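Local coordinates for L-lysine 6-monooxygenase (Pseudomonas syringae pv. tomato, PDB 5CQF), which probably uses FAD and NADPH to hydroxylate the side-chain amine of L-lysine, a step of siderophore biosynthesis, at residues Arg60-Leu64 against Arg111-Ser115; Arg75-Thr79 against Asp116-Trp120. One frame throughout, in Å; residues are numbered along the deposited sequence.

Contact 1: Arg60-Leu64 against Arg111-Ser115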
loop_
_atom_site.group_PDB
_atom_site.type_symbol
_atom_site.label_atom_id
_atom_site.label_comp_id
_atom_site.label_asym_id
_atom_site.label_seq_id
_atom_site.Cartn_x
_atom_site.Cartn_y
_atom_site.Cartn_z
ATOM N N ARG A 60 -23.984 6.893 19.120
ATOM C CA ARG A 60 -22.888 5.926 19.005
ATOM C C ARG A 60 -21.789 6.450 18.060
ATOM O O ARG A 60 -20.590 6.331 18.356
ATOM C CB ARG A 60 -23.418 4.580 18.511
ATOM C CG ARG A 60 -24.427 3.907 19.434
ATOM C CD ARG A 60 -24.887 2.578 18.853
ATOM N NE ARG A 60 -26.262 2.237 19.223
ATOM C CZ ARG A 60 -27.281 2.053 18.370
ATOM N NH1 ARG A 60 -28.486 1.740 18.845
ATOM N NH2 ARG A 60 -27.122 2.171 17.053
ATOM N N GLU A 61 -22.212 7.042 16.939
ATOM C CA GLU A 61 -21.310 7.715 15.993
ATOM C C GLU A 61 -20.617 8.939 16.608
ATOM O O GLU A 61 -19.467 9.239 16.296
ATOM C CB GLU A 61 -22.063 8.118 14.716
ATOM C CG GLU A 61 -22.520 6.927 13.887
ATOM C CD GLU A 61 -22.934 7.288 12.469
ATOM O OE1 GLU A 61 -23.705 8.259 12.297
ATOM O OE2 GLU A 61 -22.490 6.588 11.523
ATOM N N LEU A 62 -21.317 9.646 17.480
ATOM C CA LEU A 62 -20.693 10.720 18.243
ATOM C C LEU A 62 -19.533 10.174 19.103
ATOM O O LEU A 62 -18.524 10.856 19.265
ATOM C CB LEU A 62 -21.731 11.432 19.124
ATOM C CG LEU A 62 -21.503 12.913 19.450
ATOM C CD1 LEU A 62 -21.833 13.804 18.258
ATOM C CD2 LEU A 62 -22.338 13.325 20.655
ATOM N N LEU A 63 -19.677 8.949 19.622
ATOM C CA LEU A 63 -18.676 8.340 20.524
ATOM C C LEU A 63 -17.368 7.900 19.856
ATOM O O LEU A 63 -16.352 7.738 20.525
ATOM C CB LEU A 63 -19.258 7.106 21.212
ATOM C CG LEU A 63 -20.439 7.316 22.160
ATOM C CD1 LEU A 63 -21.228 6.015 22.353
ATOM C CD2 LEU A 63 -19.951 7.873 23.491
ATOM N N LEU A 64 -17.409 7.634 18.562
ATOM C CA LEU A 64 -16.232 7.135 17.875
ATOM C C LEU A 64 -15.351 8.257 17.323
ATOM O O LEU A 64 -14.171 8.029 17.035
ATOM C CB LEU A 64 -16.630 6.166 16.768
ATOM C CG LEU A 64 -17.421 4.918 17.194
ATOM C CD1 LEU A 64 -17.239 3.839 16.136
ATOM C CD2 LEU A 64 -17.003 4.382 18.556
ATOM N N ARG A 111 -15.001 3.912 10.247
ATOM C CA ARG A 111 -15.695 4.380 11.414
ATOM C C ARG A 111 -17.181 4.033 11.369
ATOM O O ARG A 111 -17.749 3.582 12.349
ATOM C CB ARG A 111 -15.542 5.887 11.509
ATOM C CG ARG A 111 -16.327 6.501 12.654
ATOM C CD ARG A 111 -15.723 7.826 13.083
ATOM N NE ARG A 111 -14.308 7.661 13.420
ATOM C CZ ARG A 111 -13.495 8.664 13.732
ATOM N NH1 ARG A 111 -13.972 9.903 13.769
ATOM N NH2 ARG A 111 -12.216 8.427 13.997
ATOM N N HIS A 112 -17.804 4.271 10.235
ATOM C CA HIS A 112 -19.242 4.017 10.086
ATOM C C HIS A 112 -19.551 2.519 10.312
ATOM O O HIS A 112 -20.497 2.180 11.015
ATOM C CB HIS A 112 -19.697 4.553 8.718
ATOM C CG HIS A 112 -21.075 4.150 8.306
ATOM N ND1 HIS A 112 -22.207 4.502 9.015
ATOM C CD2 HIS A 112 -21.513 3.486 7.207
ATOM C CE1 HIS A 112 -23.278 4.039 8.393
ATOM N NE2 HIS A 112 -22.884 3.419 7.293
ATOM N N GLU A 113 -18.703 1.640 9.776
ATOM C CA GLU A 113 -18.870 0.217 9.981
ATOM C C GLU A 113 -18.679 -0.183 11.451
ATOM O O GLU A 113 -19.500 -0.933 12.013
ATOM C CB GLU A 113 -17.990 -0.623 9.032
ATOM C CG GLU A 113 -18.395 -2.104 9.048
ATOM C CD GLU A 113 -17.837 -2.961 7.918
ATOM O OE1 GLU A 113 -16.779 -2.641 7.314
ATOM O OE2 GLU A 113 -18.459 -4.007 7.619
ATOM N N TRP A 114 -17.637 0.320 12.095
ATOM C CA TRP A 114 -17.452 0.038 13.530
ATOM C C TRP A 114 -18.621 0.528 14.389
ATOM O O TRP A 114 -19.010 -0.153 15.337
ATOM C CB TRP A 114 -16.159 0.656 14.055
ATOM C CG TRP A 114 -14.933 -0.051 13.646
ATOM C CD1 TRP A 114 -13.980 0.379 12.762
ATOM C CD2 TRP A 114 -14.513 -1.319 14.094
ATOM N NE1 TRP A 114 -12.979 -0.553 12.653
ATOM C CE2 TRP A 114 -13.292 -1.602 13.472
ATOM C CE3 TRP A 114 -15.050 -2.250 14.975
ATOM C CZ2 TRP A 114 -12.632 -2.768 13.681
ATOM C CZ3 TRP A 114 -14.397 -3.410 15.168
ATOM C CH2 TRP A 114 -13.216 -3.668 14.541
ATOM N N SER A 115 -19.192 1.689 14.060
ATOM C CA SER A 115 -20.434 2.155 14.717
ATOM C C SER A 115 -21.571 1.168 14.583
ATOM O O SER A 115 -22.211 0.799 15.584
ATOM C CB SER A 115 -20.929 3.486 14.124
ATOM O OG SER A 115 -20.005 4.504 14.436
#
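Two helices pack here at a steep angle: residues 60-64 of helix 57-64 meet the first turn of helix 111-125 in the family's Rossmann-type FAD-dependent fold. The segment axes come within 9.5 Å, and their directions differ by 129°. CA of Glu-61 lies 5.8 Å from CA of Ser-115, consistent with the small serine side chain, and CA of Leu-64 7.0 Å from CA of Arg-111. Leu-64 gives the most surface, its CD1 lying 3.3 Å from OG of Ser-115 and 4.0 Å from CB of Trp-114. The Ser-115 hydroxyl turns back to O of Arg-111 (3.2 Å) within its own helix. Beside it, ND1 of His-112 donates a hydrogen bond to OE2 of Glu-61 (3.3 Å). Arg-111 lays one face of its guanidinium over O of Leu-64 (CZ to O 3.4 Å), while its NH1 forms a salt bridge with Glu-218 of helix 214-226. Beyond the contact, Glu-113 packs against helix 89-96 and reaches Tyr-298 of a second subunit, and the Trp-114 ring meets Phe-89, His-71 and Phe-412.

Contact 2: Arg75-Thr79 against Asp116-Trp120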
loop_
_atom_site.group_PDB
_atom_site.type_symbol
_atom_site.label_atom_id
_atom_site.label_comp_id
_atom_site.label_asym_id
_atom_site.label_seq_id
_atom_site.Cartn_x
_atom_site.Cartn_y
_atom_site.Cartn_z
ATOM N N ARG A 75 -9.202 -6.681 16.693
ATOM C CA ARG A 75 -9.126 -5.811 17.844
ATOM C C ARG A 75 -10.466 -5.092 17.977
ATOM O O ARG A 75 -10.558 -3.858 17.835
ATOM C CB ARG A 75 -7.933 -4.882 17.695
ATOM C CG ARG A 75 -6.663 -5.729 17.594
ATOM C CD ARG A 75 -5.335 -4.960 17.558
ATOM N NE ARG A 75 -5.270 -4.008 18.638
ATOM C CZ ARG A 75 -4.839 -2.749 18.524
ATOM N NH1 ARG A 75 -4.417 -2.274 17.348
ATOM N NH2 ARG A 75 -4.855 -1.973 19.608
ATOM N N ASP A 76 -11.480 -5.918 18.260
ATOM C CA ASP A 76 -12.878 -5.551 18.401
ATOM C C ASP A 76 -13.236 -5.565 19.883
ATOM O O ASP A 76 -12.328 -5.561 20.720
ATOM C CB ASP A 76 -13.773 -6.501 17.563
ATOM C CG ASP A 76 -13.756 -7.974 18.030
ATOM O OD1 ASP A 76 -13.491 -8.277 19.192
ATOM O OD2 ASP A 76 -14.012 -8.863 17.193
ATOM N N LEU A 77 -14.538 -5.600 20.221
ATOM C CA LEU A 77 -14.975 -5.487 21.624
ATOM C C LEU A 77 -14.857 -6.745 22.424
ATOM O O LEU A 77 -15.088 -6.688 23.638
ATOM C CB LEU A 77 -16.431 -5.017 21.734
ATOM C CG LEU A 77 -16.652 -3.546 21.457
ATOM C CD1 LEU A 77 -18.137 -3.279 21.331
ATOM C CD2 LEU A 77 -16.027 -2.633 22.522
ATOM N N VAL A 78 -14.552 -7.884 21.788
ATOM C CA VAL A 78 -14.531 -9.178 22.536
ATOM C C VAL A 78 -13.412 -10.126 22.244
ATOM O O VAL A 78 -12.975 -10.835 23.134
ATOM C CB VAL A 78 -15.843 -9.976 22.357
ATOM C CG1 VAL A 78 -16.993 -9.153 22.871
ATOM C CG2 VAL A 78 -16.088 -10.359 20.897
ATOM N N THR A 79 -12.970 -10.149 20.996
ATOM C CA THR A 79 -12.070 -11.173 20.482
ATOM C C THR A 79 -10.749 -11.249 21.239
ATOM O O THR A 79 -10.257 -12.340 21.447
ATOM C CB THR A 79 -11.831 -10.943 18.978
ATOM O OG1 THR A 79 -13.034 -11.181 18.254
ATOM C CG2 THR A 79 -10.700 -11.813 18.418
ATOM N N ASP A 116 -21.838 0.760 13.344
ATOM C CA ASP A 116 -22.868 -0.238 13.082
ATOM C C ASP A 116 -22.632 -1.514 13.868
ATOM O O ASP A 116 -23.558 -2.058 14.493
ATOM C CB ASP A 116 -22.939 -0.566 11.594
ATOM C CG ASP A 116 -24.194 -1.352 11.243
ATOM O OD1 ASP A 116 -25.281 -0.766 11.339
ATOM O OD2 ASP A 116 -24.118 -2.542 10.894
ATOM N N TYR A 117 -21.388 -1.988 13.853
ATOM C CA TYR A 117 -21.010 -3.154 14.667
ATOM C C TYR A 117 -21.376 -2.928 16.107
ATOM O O TYR A 117 -21.965 -3.764 16.766
ATOM C CB TYR A 117 -19.506 -3.426 14.543
ATOM C CG TYR A 117 -18.916 -4.359 15.597
ATOM C CD1 TYR A 117 -19.246 -5.709 15.642
ATOM C CD2 TYR A 117 -17.999 -3.874 16.545
ATOM C CE1 TYR A 117 -18.696 -6.544 16.607
ATOM C CE2 TYR A 117 -17.443 -4.700 17.500
ATOM C CZ TYR A 117 -17.786 -6.019 17.533
ATOM O OH TYR A 117 -17.240 -6.806 18.498
ATOM N N LEU A 118 -21.019 -1.759 16.597
ATOM C CA LEU A 118 -21.219 -1.447 17.985
ATOM C C LEU A 118 -22.703 -1.431 18.348
ATOM O O LEU A 118 -23.105 -1.937 19.399
ATOM C CB LEU A 118 -20.554 -0.106 18.256
ATOM C CG LEU A 118 -20.876 0.451 19.616
ATOM C CD1 LEU A 118 -19.977 -0.219 20.629
ATOM C CD2 LEU A 118 -20.678 1.956 19.598
ATOM N N GLY A 119 -23.537 -0.865 17.490
ATOM C CA GLY A 119 -25.014 -0.978 17.672
ATOM C C GLY A 119 -25.463 -2.430 17.587
ATOM O O GLY A 119 -26.355 -2.861 18.299
ATOM N N TRP A 120 -24.828 -3.215 16.730
ATOM C CA TRP A 120 -25.230 -4.598 16.578
ATOM C C TRP A 120 -24.931 -5.389 17.837
ATOM O O TRP A 120 -25.701 -6.274 18.221
ATOM C CB TRP A 120 -24.555 -5.185 15.335
ATOM C CG TRP A 120 -24.717 -6.642 15.088
ATOM C CD1 TRP A 120 -25.662 -7.242 14.288
ATOM C CD2 TRP A 120 -23.845 -7.697 15.522
ATOM N NE1 TRP A 120 -25.452 -8.596 14.251
ATOM C CE2 TRP A 120 -24.356 -8.903 15.006
ATOM C CE3 TRP A 120 -22.697 -7.741 16.319
ATOM C CZ2 TRP A 120 -23.762 -10.141 15.266
ATOM C CZ3 TRP A 120 -22.117 -8.971 16.582
ATOM C CH2 TRP A 120 -22.648 -10.150 16.059
#
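An Asx turn in the loop between helices 57-64 and 89-96 is held here against helix 111-125, in the Rossmann-type FAD-dependent fold of this family. Tyr-117 loses the most surface. Its CA-to-CB bond points at the loop, and with chi1 in the t well the ring extends far enough for OH to sit 3.6 Å from CB of Asp-76 and 3.4 Å from N of Leu-77. The latter is a weak hydrogen bond from the backbone amide, met near the ring plane; the same hydroxyl is also hydrogen-bonded to O of Phe-87, so one tyrosine joins two parts of the chain leading into helix 89-96. The tyrosine spans the gap between the backbones, CA of Leu-77 being 8.3 Å from CA of Leu-118 and CA of Asp-76 9.3 Å from CA of Tyr-117.

Leu-77, second in buried area, supplies the apolar half of the contact. Its CD1 packs 3.6 Å from CD1 of Leu-118 and 4.1 Å from CE2 of Tyr-117, and both leucines also touch Ile-26 of helix 23-37, which brings a third element into this buried cluster. Behind them the loop keeps its shape through Asp-76, whose OD2 accepts hydrogen bonds from N of Phe-89 and OG1 of Thr-79, while OD1 accepts from N of Val-78 at 2.8 Å and N of Thr-79 at 2.7 Å.

Helix 111-125 supplies one side of both contacts, its first turn to contact 1 and the next residues to contact 2, and the centres lie about 10 Å apart. The contacts touch by packing at two places. CD of Arg-60 rests 3.7 Å from CA of Gly-119, and CB of Arg-60 lies 3.9 Å from CD2 of Leu-118; on the loop side, CZ3 of Trp-114 comes within 4.0 Å of CB of Asp-76. The helix therefore ties helix 57-64 to the loop that follows it. Side chains of Arg-60 and Leu-118 come close to, but do not contact, the GxGxxG motif of Gly-20, Gly-22 and Gly-25, probably the dinucleotide-binding turn for FAD.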